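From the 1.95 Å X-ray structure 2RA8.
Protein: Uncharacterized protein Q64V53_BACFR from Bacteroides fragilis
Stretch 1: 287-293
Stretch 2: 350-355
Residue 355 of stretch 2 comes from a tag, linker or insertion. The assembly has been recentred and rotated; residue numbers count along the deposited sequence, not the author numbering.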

# COMPACT_ATOMS: atom_id res chain seq x y z
N SER A 287 -5.42 15.91 8.71
CA SER A 287 -5.23 15.11 7.51
C SER A 287 -6.42 14.30 7.09
O SER A 287 -7.48 14.34 7.73
CB SER A 287 -4.05 14.16 7.72
OG SER A 287 -4.28 13.34 8.86
N ALA A 288 -6.24 13.56 6.00
CA ALA A 288 -7.25 12.66 5.45
C ALA A 288 -8.61 13.21 5.11
O ALA A 288 -9.51 12.42 4.81
CB ALA A 288 -7.40 11.45 6.37
N GLY A 289 -8.78 14.52 5.13
CA GLY A 289 -10.09 15.08 4.83
C GLY A 289 -10.17 16.04 3.65
O GLY A 289 -9.21 16.18 2.87
N VAL A 290 -11.32 16.69 3.51
CA VAL A 290 -11.54 17.65 2.43
C VAL A 290 -11.10 19.02 2.89
O VAL A 290 -11.91 19.93 3.07
CB VAL A 290 -13.02 17.69 2.01
CG1 VAL A 290 -13.20 18.63 0.83
CG2 VAL A 290 -13.49 16.30 1.66
N LEU A 291 -9.80 19.15 3.09
CA LEU A 291 -9.18 20.39 3.53
C LEU A 291 -8.90 21.17 2.25
O LEU A 291 -8.12 20.73 1.40
CB LEU A 291 -7.86 20.07 4.23
CG LEU A 291 -7.20 20.90 5.33
CD1 LEU A 291 -5.74 21.06 4.94
CD2 LEU A 291 -7.85 22.24 5.53
N THR A 292 -9.56 22.32 2.11
CA THR A 292 -9.39 23.16 0.93
C THR A 292 -8.61 24.41 1.24
O THR A 292 -8.26 24.67 2.39
CB THR A 292 -10.74 23.57 0.34
OG1 THR A 292 -11.49 24.30 1.32
CG2 THR A 292 -11.53 22.35 -0.10
N ASP A 293 -8.36 25.21 0.20
CA ASP A 293 -7.60 26.45 0.35
C ASP A 293 -8.18 27.42 1.34
O ASP A 293 -7.44 28.20 1.95
CB ASP A 293 -7.46 27.15 -1.01
CG ASP A 293 -6.51 26.43 -1.95
OD1 ASP A 293 -5.83 25.48 -1.50
OD2 ASP A 293 -6.44 26.82 -3.13
N PRO A 350 -17.17 14.85 -6.91
CA PRO A 350 -17.36 15.23 -5.50
C PRO A 350 -16.13 14.95 -4.69
O PRO A 350 -15.51 13.90 -4.84
CB PRO A 350 -18.54 14.37 -5.06
CG PRO A 350 -19.31 14.18 -6.33
CD PRO A 350 -18.22 13.91 -7.34
N MSE A 351 -15.76 15.88 -3.83
CA MSE A 351 -14.59 15.70 -2.99
C MSE A 351 -14.93 14.82 -1.83
O MSE A 351 -15.92 15.06 -1.12
CB MSE A 351 -14.08 17.06 -2.51
CG MSE A 351 -13.69 17.99 -3.64
SE MSE A 351 -13.02 19.69 -3.02
CE MSE A 351 -14.72 20.53 -2.60
N ILE A 352 -14.12 13.79 -1.62
CA ILE A 352 -14.35 12.84 -0.54
C ILE A 352 -13.20 12.71 0.42
O ILE A 352 -12.09 13.18 0.14
CB ILE A 352 -14.66 11.44 -1.11
CG1 ILE A 352 -13.50 10.98 -2.00
CG2 ILE A 352 -15.95 11.49 -1.91
CD1 ILE A 352 -13.68 9.59 -2.58
N THR A 353 -13.46 12.09 1.56
CA THR A 353 -12.45 11.87 2.59
C THR A 353 -11.55 10.72 2.17
O THR A 353 -11.90 9.94 1.29
CB THR A 353 -13.10 11.54 3.95
OG1 THR A 353 -14.01 10.44 3.79
CG2 THR A 353 -13.87 12.74 4.49
N GLU A 354 -10.39 10.61 2.81
CA GLU A 354 -9.44 9.55 2.47
C GLU A 354 -9.99 8.13 2.57
O GLU A 354 -9.80 7.33 1.66
CB GLU A 354 -8.19 9.66 3.34
CG GLU A 354 -6.99 8.91 2.78
CD GLU A 354 -5.81 8.89 3.73
OE1 GLU A 354 -5.47 9.95 4.29
OE2 GLU A 354 -5.23 7.80 3.93
N LEU A 355 -10.66 7.81 3.67
CA LEU A 355 -11.21 6.46 3.85
C LEU A 355 -12.44 6.20 3.03
O LEU A 355 -13.04 5.12 3.13
CB LEU A 355 -11.54 6.18 5.32
CG LEU A 355 -10.38 6.06 6.30
CD1 LEU A 355 -10.93 5.66 7.66
CD2 LEU A 355 -9.38 5.03 5.81

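Two mostly irregular segments run roughly antiparallel, their touching parts 153° apart in direction, and bury 314 Å² between them; a single hydrogen bond joins them, and the rest is van der Waals packing. Pro350 stands clear of the contact. Met351, a selenomethionine, points toward stretch 1 and serves two partners: its CB lies 3.8 Å from CG1 of Val290, an apolar contact, while its SE, at the end of an m, t, m side chain, reaches 4.2 Å from CG2 of Thr292, the methyl of the residue at the N-cap position, right before a helix. Ile352 turns its CB away, so it meets stretch 1 through its backbone: its O sits 3.7 Å from CG2 of Val290. Val290 (chi1 t) points toward stretch 2; both its methyls pack on Met351, and CG2 also meets the Ile352 carbonyl. At Thr353 the two backbones draw close, with its CA 4.6 Å from CA of Gly289; its CG2 approaches that same glycine CA at 4.5 Å. Glu354 supplies the polar link: its N donates to O of Ala288 at 2.8 Å, and the N-H...O angle of 173° makes the bond nearly straight. The Glu354 side chain extends past Ala288, bringing OE1 of Glu354 to 3.2 Å from CB of Ala288, a close contact without a hydrogen bond. Leu355, from the expression tag, adds almost nothing.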